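Local coordinates for protein fumarate reductase iron-sulfur subunit (Mycolicibacterium smegmatis, PDB 7D6V) that probably relays electrons through three iron-sulfur clusters from the succinate-oxidising subunit toward quinone in the mycobacterial succinate dehydrogenase Sdh1, at residues B[117-122]-B[186-191]; B[139-144]-B[215-220]; B[179-184]-B[225-230]. All blocks are in the same frame, centred on the assembly; numbering follows the deposited sequence.

Contact 1: residues B[117-122]-B[186-191]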
loop_
_atom_site.group_PDB
_atom_site.type_symbol
_atom_site.label_atom_id
_atom_site.label_comp_id
_atom_site.label_asym_id
_atom_site.label_seq_id
_atom_site.Cartn_x
_atom_site.Cartn_y
_atom_site.Cartn_z
ATOM N N SER B 117 -16.523 4.559 12.460
ATOM C CA SER B 117 -15.081 4.615 12.608
ATOM C C SER B 117 -14.652 3.987 13.930
ATOM O O SER B 117 -15.468 3.499 14.713
ATOM C CB SER B 117 -14.598 6.056 12.497
ATOM O OG SER B 117 -14.781 6.545 11.180
ATOM N N PHE B 118 -13.344 3.992 14.171
ATOM C CA PHE B 118 -12.803 3.448 15.407
ATOM C C PHE B 118 -13.315 4.237 16.604
ATOM O O PHE B 118 -13.245 5.468 16.629
ATOM C CB PHE B 118 -11.276 3.475 15.362
ATOM C CG PHE B 118 -10.623 3.241 16.691
ATOM C CD1 PHE B 118 -9.981 4.272 17.351
ATOM C CD2 PHE B 118 -10.645 1.991 17.277
ATOM C CE1 PHE B 118 -9.381 4.061 18.568
ATOM C CE2 PHE B 118 -10.046 1.776 18.495
ATOM C CZ PHE B 118 -9.412 2.810 19.140
ATOM N N THR B 119 -13.840 3.523 17.590
ATOM C CA THR B 119 -14.361 4.137 18.810
ATOM C C THR B 119 -13.622 3.583 20.017
ATOM O O THR B 119 -13.855 2.423 20.403
ATOM C CB THR B 119 -15.862 3.889 18.944
ATOM O OG1 THR B 119 -16.505 4.165 17.694
ATOM C CG2 THR B 119 -16.454 4.786 20.010
ATOM N N PRO B 120 -12.730 4.348 20.635
ATOM C CA PRO B 120 -12.054 3.875 21.839
ATOM C C PRO B 120 -12.919 4.101 23.065
ATOM O O PRO B 120 -13.915 4.837 23.001
ATOM C CB PRO B 120 -10.788 4.737 21.882
ATOM C CG PRO B 120 -11.199 6.012 21.238
ATOM C CD PRO B 120 -12.248 5.674 20.210
ATOM N N PRO B 121 -12.591 3.474 24.194
ATOM C CA PRO B 121 -13.300 3.794 25.437
ATOM C C PRO B 121 -13.109 5.258 25.800
ATOM O O PRO B 121 -12.030 5.826 25.618
ATOM C CB PRO B 121 -12.648 2.866 26.466
ATOM C CG PRO B 121 -12.072 1.757 25.663
ATOM C CD PRO B 121 -11.641 2.364 24.369
ATOM N N LYS B 122 -14.168 5.876 26.316
ATOM C CA LYS B 122 -14.108 7.306 26.612
ATOM C C LYS B 122 -13.645 7.568 28.041
ATOM O O LYS B 122 -14.223 8.360 28.782
ATOM C CB LYS B 122 -15.466 7.946 26.350
ATOM C CG LYS B 122 -15.930 7.821 24.909
ATOM C CD LYS B 122 -14.950 8.502 23.963
ATOM C CE LYS B 122 -15.245 8.159 22.513
ATOM N NZ LYS B 122 -14.840 6.772 22.176
ATOM N N ASP B 186 -11.695 -1.432 20.298
ATOM C CA ASP B 186 -12.896 -0.828 19.741
ATOM C C ASP B 186 -14.122 -1.211 20.566
ATOM O O ASP B 186 -14.156 -2.240 21.242
ATOM C CB ASP B 186 -13.085 -1.246 18.284
ATOM C CG ASP B 186 -14.105 -0.389 17.561
ATOM O OD1 ASP B 186 -13.740 0.704 17.090
ATOM O OD2 ASP B 186 -15.275 -0.808 17.460
ATOM N N THR B 187 -15.146 -0.360 20.492
ATOM C CA THR B 187 -16.342 -0.491 21.314
ATOM C C THR B 187 -17.601 -0.816 20.523
ATOM O O THR B 187 -18.457 -1.549 21.024
ATOM C CB THR B 187 -16.558 0.804 22.117
ATOM O OG1 THR B 187 -15.604 0.868 23.183
ATOM C CG2 THR B 187 -17.957 0.877 22.707
ATOM N N VAL B 188 -17.716 -0.336 19.290
ATOM C CA VAL B 188 -18.920 -0.524 18.488
ATOM C C VAL B 188 -18.987 -1.959 17.976
ATOM O O VAL B 188 -17.963 -2.597 17.709
ATOM C CB VAL B 188 -18.945 0.498 17.334
ATOM C CG1 VAL B 188 -20.222 0.381 16.524
ATOM C CG2 VAL B 188 -18.789 1.898 17.884
ATOM N N ASP B 189 -20.211 -2.476 17.839
ATOM C CA ASP B 189 -20.401 -3.868 17.440
ATOM C C ASP B 189 -20.285 -4.045 15.927
ATOM O O ASP B 189 -19.402 -4.761 15.444
ATOM C CB ASP B 189 -21.758 -4.368 17.942
ATOM C CG ASP B 189 -21.870 -5.878 17.914
ATOM O OD1 ASP B 189 -20.906 -6.543 17.489
ATOM O OD2 ASP B 189 -22.924 -6.402 18.329
ATOM N N ARG B 190 -21.180 -3.410 15.167
ATOM C CA ARG B 190 -21.213 -3.384 13.704
ATOM C C ARG B 190 -21.635 -4.707 13.070
ATOM O O ARG B 190 -21.779 -4.764 11.840
ATOM C CB ARG B 190 -19.871 -2.967 13.086
ATOM C CG ARG B 190 -19.391 -1.588 13.481
ATOM C CD ARG B 190 -18.074 -1.273 12.800
ATOM N NE ARG B 190 -17.343 -0.204 13.473
ATOM C CZ ARG B 190 -16.572 -0.383 14.539
ATOM N NH1 ARG B 190 -16.431 -1.591 15.061
ATOM N NH2 ARG B 190 -15.946 0.646 15.084
ATOM N N LYS B 191 -21.845 -5.766 13.853
ATOM C CA LYS B 191 -22.162 -7.068 13.274
ATOM C C LYS B 191 -23.507 -7.048 12.556
ATOM O O LYS B 191 -23.629 -7.556 11.437
ATOM C CB LYS B 191 -22.146 -8.141 14.362
ATOM C CG LYS B 191 -20.755 -8.578 14.787
ATOM C CD LYS B 191 -20.826 -9.702 15.802
ATOM C CE LYS B 191 -19.460 -10.027 16.371
ATOM N NZ LYS B 191 -18.947 -8.938 17.237
#

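Contact 2: residues B[139-144]-B[215-220]. With F3S (Fe3-s4 cluster), chain G.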
loop_
_atom_site.group_PDB
_atom_site.type_symbol
_atom_site.label_atom_id
_atom_site.label_comp_id
_atom_site.label_asym_id
_atom_site.label_seq_id
_atom_site.Cartn_x
_atom_site.Cartn_y
_atom_site.Cartn_z
ATOM N N SER B 139 -5.946 -7.695 12.870
ATOM C CA SER B 139 -6.269 -6.406 12.274
ATOM C C SER B 139 -5.070 -5.796 11.564
ATOM O O SER B 139 -5.242 -5.077 10.573
ATOM C CB SER B 139 -6.797 -5.453 13.344
ATOM O OG SER B 139 -8.097 -5.830 13.750
ATOM N N GLN B 140 -3.857 -6.074 12.046
ATOM C CA GLN B 140 -2.668 -5.589 11.362
ATOM C C GLN B 140 -2.547 -6.191 9.975
ATOM O O GLN B 140 -2.000 -5.553 9.069
ATOM C CB GLN B 140 -1.426 -5.908 12.191
ATOM C CG GLN B 140 -1.084 -4.853 13.211
ATOM C CD GLN B 140 0.283 -5.056 13.810
ATOM O OE1 GLN B 140 0.843 -6.146 13.747
ATOM N NE2 GLN B 140 0.828 -4.007 14.405
ATOM N N GLU B 141 -3.033 -7.419 9.791
ATOM C CA GLU B 141 -3.041 -7.994 8.447
ATOM C C GLU B 141 -3.909 -7.174 7.501
ATOM O O GLU B 141 -3.525 -6.914 6.356
ATOM C CB GLU B 141 -3.521 -9.441 8.476
ATOM C CG GLU B 141 -3.238 -10.166 7.172
ATOM C CD GLU B 141 -4.293 -11.193 6.828
ATOM O OE1 GLU B 141 -4.309 -11.663 5.672
ATOM O OE2 GLU B 141 -5.100 -11.536 7.715
ATOM N N PHE B 142 -5.091 -6.759 7.960
ATOM C CA PHE B 142 -5.977 -5.974 7.111
ATOM C C PHE B 142 -5.498 -4.542 6.941
ATOM O O PHE B 142 -5.888 -3.883 5.973
ATOM C CB PHE B 142 -7.398 -5.974 7.673
ATOM C CG PHE B 142 -7.919 -7.336 8.007
ATOM C CD1 PHE B 142 -7.683 -8.410 7.168
ATOM C CD2 PHE B 142 -8.651 -7.545 9.161
ATOM C CE1 PHE B 142 -8.163 -9.662 7.477
ATOM C CE2 PHE B 142 -9.133 -8.795 9.472
ATOM C CZ PHE B 142 -8.889 -9.853 8.632
ATOM N N ARG B 143 -4.674 -4.040 7.859
ATOM C CA ARG B 143 -4.142 -2.693 7.681
ATOM C C ARG B 143 -3.065 -2.615 6.606
ATOM O O ARG B 143 -2.552 -1.521 6.355
ATOM C CB ARG B 143 -3.584 -2.151 8.996
ATOM C CG ARG B 143 -4.569 -2.126 10.142
ATOM C CD ARG B 143 -5.441 -0.899 10.099
ATOM N NE ARG B 143 -4.723 0.301 10.509
ATOM C CZ ARG B 143 -5.223 1.528 10.425
ATOM N NH1 ARG B 143 -6.444 1.712 9.951
ATOM N NH2 ARG B 143 -4.504 2.568 10.814
ATOM N N LYS B 144 -2.710 -3.732 5.970
ATOM C CA LYS B 144 -1.765 -3.727 4.862
ATOM C C LYS B 144 -2.374 -3.212 3.568
ATOM O O LYS B 144 -1.646 -3.048 2.585
ATOM C CB LYS B 144 -1.222 -5.138 4.620
ATOM C CG LYS B 144 -0.128 -5.575 5.568
ATOM C CD LYS B 144 -0.018 -7.086 5.599
ATOM C CE LYS B 144 0.190 -7.644 4.205
ATOM N NZ LYS B 144 -0.452 -8.976 4.034
ATOM N N GLU B 215 -1.462 -7.149 -2.265
ATOM C CA GLU B 215 -0.884 -7.271 -0.938
ATOM C C GLU B 215 -1.025 -8.670 -0.362
ATOM O O GLU B 215 -0.535 -8.917 0.743
ATOM C CB GLU B 215 -1.528 -6.255 0.006
ATOM C CG GLU B 215 -1.288 -4.815 -0.397
ATOM C CD GLU B 215 0.175 -4.518 -0.638
ATOM O OE1 GLU B 215 0.509 -4.016 -1.728
ATOM O OE2 GLU B 215 0.993 -4.790 0.264
ATOM N N HIS B 216 -1.676 -9.582 -1.086
ATOM C CA HIS B 216 -1.830 -10.976 -0.672
ATOM C C HIS B 216 -2.542 -11.086 0.673
ATOM O O HIS B 216 -2.196 -11.916 1.515
ATOM C CB HIS B 216 -0.482 -11.692 -0.640
ATOM C CG HIS B 216 0.322 -11.509 -1.888
ATOM N ND1 HIS B 216 -0.093 -11.982 -3.114
ATOM C CD2 HIS B 216 1.506 -10.892 -2.104
ATOM C CE1 HIS B 216 0.805 -11.669 -4.030
ATOM N NE2 HIS B 216 1.785 -11.008 -3.444
ATOM N N ILE B 217 -3.541 -10.237 0.877
ATOM C CA ILE B 217 -4.398 -10.333 2.051
ATOM C C ILE B 217 -5.400 -11.457 1.832
ATOM O O ILE B 217 -6.014 -11.561 0.763
ATOM C CB ILE B 217 -5.107 -8.997 2.319
ATOM C CG1 ILE B 217 -4.091 -7.856 2.375
ATOM C CG2 ILE B 217 -5.910 -9.068 3.608
ATOM C CD1 ILE B 217 -4.715 -6.488 2.452
ATOM N N LYS B 218 -5.562 -12.311 2.842
ATOM C CA LYS B 218 -6.511 -13.422 2.782
ATOM C C LYS B 218 -7.912 -12.884 3.071
ATOM O O LYS B 218 -8.494 -13.095 4.136
ATOM C CB LYS B 218 -6.119 -14.508 3.771
ATOM C CG LYS B 218 -4.762 -15.129 3.521
ATOM C CD LYS B 218 -4.750 -15.950 2.254
ATOM C CE LYS B 218 -3.383 -16.556 2.023
ATOM N NZ LYS B 218 -3.070 -17.587 3.050
ATOM N N ILE B 219 -8.455 -12.171 2.082
ATOM C CA ILE B 219 -9.684 -11.410 2.294
ATOM C C ILE B 219 -10.839 -12.335 2.657
ATOM O O ILE B 219 -11.563 -12.099 3.629
ATOM C CB ILE B 219 -10.011 -10.561 1.052
ATOM C CG1 ILE B 219 -8.810 -9.697 0.668
ATOM C CG2 ILE B 219 -11.240 -9.709 1.301
ATOM C CD1 ILE B 219 -8.968 -8.981 -0.644
ATOM N N THR B 220 -11.028 -13.403 1.885
ATOM C CA THR B 220 -12.172 -14.276 2.113
ATOM C C THR B 220 -11.994 -15.111 3.375
ATOM O O THR B 220 -12.911 -15.211 4.198
ATOM C CB THR B 220 -12.395 -15.175 0.900
ATOM O OG1 THR B 220 -12.351 -14.381 -0.290
ATOM C CG2 THR B 220 -13.743 -15.857 0.984
HETATM FE FE1 F3S G . -15.975 -10.538 -3.920
HETATM FE FE3 F3S G . -14.405 -12.179 -2.485
HETATM FE FE4 F3S G . -17.030 -12.125 -1.905
HETATM S S1 F3S G . -14.505 -12.003 -4.703
HETATM S S2 F3S G . -17.979 -11.676 -3.908
HETATM S S3 F3S G . -15.557 -10.358 -1.670
HETATM S S4 F3S G . -15.674 -13.924 -1.761
#

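Contact 3: residues B[179-184]-B[225-230]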
loop_
_atom_site.group_PDB
_atom_site.type_symbol
_atom_site.label_atom_id
_atom_site.label_comp_id
_atom_site.label_asym_id
_atom_site.label_seq_id
_atom_site.Cartn_x
_atom_site.Cartn_y
_atom_site.Cartn_z
ATOM N N GLU B 179 -11.714 -5.575 10.285
ATOM C CA GLU B 179 -10.563 -4.976 10.953
ATOM C C GLU B 179 -10.991 -4.183 12.180
ATOM O O GLU B 179 -10.325 -4.229 13.221
ATOM C CB GLU B 179 -9.802 -4.096 9.960
ATOM C CG GLU B 179 -8.452 -3.579 10.432
ATOM C CD GLU B 179 -8.560 -2.325 11.273
ATOM O OE1 GLU B 179 -9.521 -1.556 11.067
ATOM O OE2 GLU B 179 -7.693 -2.109 12.143
ATOM N N LEU B 180 -12.094 -3.445 12.078
ATOM C CA LEU B 180 -12.583 -2.698 13.233
ATOM C C LEU B 180 -13.215 -3.615 14.273
ATOM O O LEU B 180 -13.154 -3.325 15.472
ATOM C CB LEU B 180 -13.579 -1.632 12.784
ATOM C CG LEU B 180 -12.956 -0.401 12.129
ATOM C CD1 LEU B 180 -14.018 0.441 11.458
ATOM C CD2 LEU B 180 -12.196 0.409 13.155
ATOM N N ASP B 181 -13.820 -4.720 13.836
ATOM C CA ASP B 181 -14.428 -5.668 14.762
ATOM C C ASP B 181 -13.381 -6.436 15.558
ATOM O O ASP B 181 -13.616 -6.773 16.722
ATOM C CB ASP B 181 -15.327 -6.633 13.990
ATOM C CG ASP B 181 -16.373 -7.285 14.865
ATOM O OD1 ASP B 181 -17.251 -6.567 15.381
ATOM O OD2 ASP B 181 -16.328 -8.520 15.028
ATOM N N MET B 182 -12.232 -6.723 14.955
ATOM C CA MET B 182 -11.173 -7.453 15.637
ATOM C C MET B 182 -10.200 -6.542 16.372
ATOM O O MET B 182 -9.239 -7.039 16.964
ATOM C CB MET B 182 -10.414 -8.332 14.640
ATOM C CG MET B 182 -11.172 -9.577 14.221
ATOM S SD MET B 182 -10.583 -10.267 12.668
ATOM C CE MET B 182 -12.027 -11.178 12.142
ATOM N N HIS B 183 -10.420 -5.234 16.348
ATOM C CA HIS B 183 -9.595 -4.322 17.129
ATOM C C HIS B 183 -9.829 -4.571 18.614
ATOM O O HIS B 183 -10.977 -4.536 19.069
ATOM C CB HIS B 183 -9.923 -2.874 16.774
ATOM C CG HIS B 183 -8.897 -1.886 17.238
ATOM N ND1 HIS B 183 -8.621 -1.666 18.568
ATOM C CD2 HIS B 183 -8.083 -1.056 16.544
ATOM C CE1 HIS B 183 -7.681 -0.747 18.675
ATOM N NE2 HIS B 183 -7.338 -0.359 17.461
ATOM N N PRO B 184 -8.779 -4.833 19.396
ATOM C CA PRO B 184 -8.984 -5.158 20.817
ATOM C C PRO B 184 -9.570 -4.026 21.643
ATOM O O PRO B 184 -10.131 -4.293 22.710
ATOM C CB PRO B 184 -7.575 -5.528 21.299
ATOM C CG PRO B 184 -6.649 -4.954 20.286
ATOM C CD PRO B 184 -7.373 -4.982 18.989
ATOM N N ILE B 225 -15.392 -14.787 5.739
ATOM C CA ILE B 225 -15.968 -15.962 6.396
ATOM C C ILE B 225 -16.067 -15.780 7.908
ATOM O O ILE B 225 -17.108 -16.139 8.482
ATOM C CB ILE B 225 -15.196 -17.229 5.987
ATOM C CG1 ILE B 225 -15.458 -17.554 4.517
ATOM C CG2 ILE B 225 -15.592 -18.408 6.858
ATOM C CD1 ILE B 225 -14.494 -18.543 3.929
ATOM N N PRO B 226 -15.043 -15.276 8.612
ATOM C CA PRO B 226 -15.235 -14.996 10.047
ATOM C C PRO B 226 -16.370 -14.033 10.338
ATOM O O PRO B 226 -17.113 -14.232 11.309
ATOM C CB PRO B 226 -13.878 -14.418 10.463
ATOM C CG PRO B 226 -12.922 -15.027 9.536
ATOM C CD PRO B 226 -13.628 -15.125 8.227
ATOM N N MET B 227 -16.542 -12.994 9.519
ATOM C CA MET B 227 -17.633 -12.058 9.757
ATOM C C MET B 227 -18.983 -12.697 9.467
ATOM O O MET B 227 -19.968 -12.405 10.149
ATOM C CB MET B 227 -17.448 -10.791 8.928
ATOM C CG MET B 227 -16.342 -9.894 9.435
ATOM S SD MET B 227 -16.718 -9.129 11.024
ATOM C CE MET B 227 -18.328 -8.423 10.704
ATOM N N LYS B 228 -19.048 -13.571 8.463
ATOM C CA LYS B 228 -20.283 -14.305 8.213
ATOM C C LYS B 228 -20.618 -15.220 9.383
ATOM O O LYS B 228 -21.786 -15.356 9.760
ATOM C CB LYS B 228 -20.170 -15.105 6.918
ATOM C CG LYS B 228 -20.350 -14.272 5.667
ATOM C CD LYS B 228 -20.043 -15.074 4.422
ATOM C CE LYS B 228 -20.334 -14.275 3.162
ATOM N NZ LYS B 228 -21.759 -14.353 2.753
ATOM N N GLU B 229 -19.603 -15.847 9.976
ATOM C CA GLU B 229 -19.836 -16.687 11.146
ATOM C C GLU B 229 -20.309 -15.866 12.341
ATOM O O GLU B 229 -21.178 -16.308 13.099
ATOM C CB GLU B 229 -18.567 -17.464 11.483
ATOM C CG GLU B 229 -18.239 -18.558 10.486
ATOM C CD GLU B 229 -19.270 -19.671 10.481
ATOM O OE1 GLU B 229 -19.416 -20.359 11.512
ATOM O OE2 GLU B 229 -19.941 -19.858 9.447
ATOM N N ARG B 230 -19.753 -14.668 12.530
ATOM C CA ARG B 230 -20.219 -13.799 13.611
ATOM C C ARG B 230 -21.647 -13.315 13.368
ATOM O O ARG B 230 -22.459 -13.238 14.302
ATOM C CB ARG B 230 -19.258 -12.625 13.774
ATOM C CG ARG B 230 -17.858 -13.067 14.146
ATOM C CD ARG B 230 -16.867 -11.928 14.207
ATOM N NE ARG B 230 -15.553 -12.414 14.611
ATOM C CZ ARG B 230 -14.689 -11.728 15.350
ATOM N NH1 ARG B 230 -14.991 -10.511 15.772
ATOM N NH2 ARG B 230 -13.520 -12.260 15.668
#

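Contact 1: residues B[117-122]-B[186-191]
Arg190 NH2 bonds Ser117 O at 2.9 Å and Thr119 N bonds Asp186 OD1, joining two irregular loops at one edge of the helical dicluster part of the iron-sulfur subunit. An ion pair within 186-191 sets both groups. Asp186 CG is anti to its backbone N (chi1 -166°), and Arg190 grips the carboxylate end-on: NH1 bonds OD2 at 2.8 Å, and NH2 bonds OD1 at 3.0 Å as well as OD2. Ser117 O lies in the guanidinium plane, although the nitrogen stands well above the plane of the carbonyl. The bond from Thr119 N to Asp186 OD1, 2.9 Å long, is nearly straight (170°) and approaches from above the carboxylate plane, on the face opposite to Arg190 NH2. OD1 is thus held between a charged and a neutral donor. A weak bond from Thr187 N to Thr119 O, 3.1 Å long, adds a backbone link. Arg190 NE bonds Pro116 O, so the guanidinium binds the carbonyl oxygens of two successive residues, Pro116 and Ser117.

Packing surrounds this network. Phe118 CD2 comes within 3.4 Å of Asp186 OD1, the ring and carboxylate planes 45° apart; beyond, the ring meets that of His183 and packs on Thr103 of the subunit A chain. Ser117 OG is hydrogen-bonded to Gln153 OE1 of the subunit A chain. Val188 CB lies over the centre of the Arg190 guanidinium, while its CG2 touches Thr119 OG1 at 3.2 Å and Thr119 CB at 3.7 Å.

Contact 2: residues B[139-144]-B[215-220]
Ile217 lies against the last turn of helix 133-142, with Glu141, Phe142 and Lys144 about it. From its CB the side chain forks. CG2, anti to the backbone N, reaches CD1 at the edge of the Phe142 ring, 4.0 Å away and near the ring plane, and also sits 3.7 Å from Glu141 OE1. CG1 takes the other branch and passes Glu141 O at 4.1 Å, with Lys144 NZ at a similar distance. The tip, CD1, ends by Glu141 O and the carbonyl carbon of Lys144, so the isoleucine packs on the backbone where the helix gives way to a turn. Helix 171-181 adds Met175, which touches both Ile217 and Phe142.

Polar bonds bracket this apolar contact. Glu141 OE1 receives Lys218 N at 3.2 Å, a fairly straight bond (165°) in which the donor comes in nearly along the C-O axis. Lys218 is the N-cap residue of helix 219-235 and the centre of an inverse gamma turn; Glu141 OE2 bonds Asn222 ND2 within that helix. The carboxylate therefore sits at the start of the helix, where the helix dipole would probably stabilise its negative charge. Lys144, its chain bent at chi3 and chi4, brings NZ to Glu215 O in a weak 3.3 Å bond, and Glu215 CG rests 3.5 Å from Lys144 O.

Cys145, next after Lys144, and Ile219 line the four-iron cluster pocket. Thr220 OG1, hydrogen-bonded with Thr210 OG1, lies 3.7 Å from S4 of the three-iron cluster. This pairing of a CxxCxxC segment with a distant Cys-Pro is characteristic of the ferredoxin-like dicluster domain.

Contact 3: residues B[179-184]-B[225-230]
Asp181 and Arg230 form a salt bridge between the C-terminal end of helix 171-181 and the second half of helix 219-235, two helices of the dicluster region. Arg230 NH1 bonds Asp181 OD2 at 2.5 Å. The nitrogen arrives on the anti side of the carboxylate, 26° out of its plane, and the carboxylate and guanidinium planes stand 68° apart, so a single oxygen and a single nitrogen make the bond. The CB of Asp181 already faces helix 219-235. Arg230, extended from CG to NE, runs antiparallel to the aspartate side chain, and its CD also comes within 3.5 Å of OD2.

Met182 lies across the other end of the guanidinium. Its CG is 3.8 Å from Arg230 NH2, and its CE stands over one face of the group, offset toward the rim. That same methyl reaches Pro226 CB at 4.1 Å, bridging the arginine and the residue one helical turn before it. Pro226 has no amide hydrogen for the preceding turn, and the helix kinks there. From the next position Met227, turned at chi2 (-68°), brings SD to within 4.1 Å of Asp181 CB.

An outer layer surrounds these groups. Lys191 makes a long, weak ion pair with Asp181 OD2, while Arg138, Ser139 and Phe142 of helix 133-142 pack on Met182. The membrane anchor chain adds further bonds: Lys218 NZ of that chain bonds the backbone oxygens of Asp181 and His183, and Gly215 O of that chain accepts from Arg230 NH2. Within helix 219-235, Arg230 N is itself bonded to Pro226 O at 2.9 Å.

In the fold
Running from the N terminus, after helix 107-112 the chain enters a long loop holding 117-122, the first half of contact 1, then forms helix 133-142, whose end at 139-144 opens contact 2. Helix 171-181 ends in 179-184, opening contact 3, before 186-191 closes contact 1. The loop of contact 2 closes at 215-220 and that of contact 3 at 225-230, both on or beside helix 219-235. Each pair of loops therefore crosses, and none is nested. Contact 3 touches both others: Ser139 OG meets Glu179 O, and Asp186 packs on Leu180. Contact 2 lies by the clusters, contact 3 by the membrane anchor, and contact 1 borders subunit A.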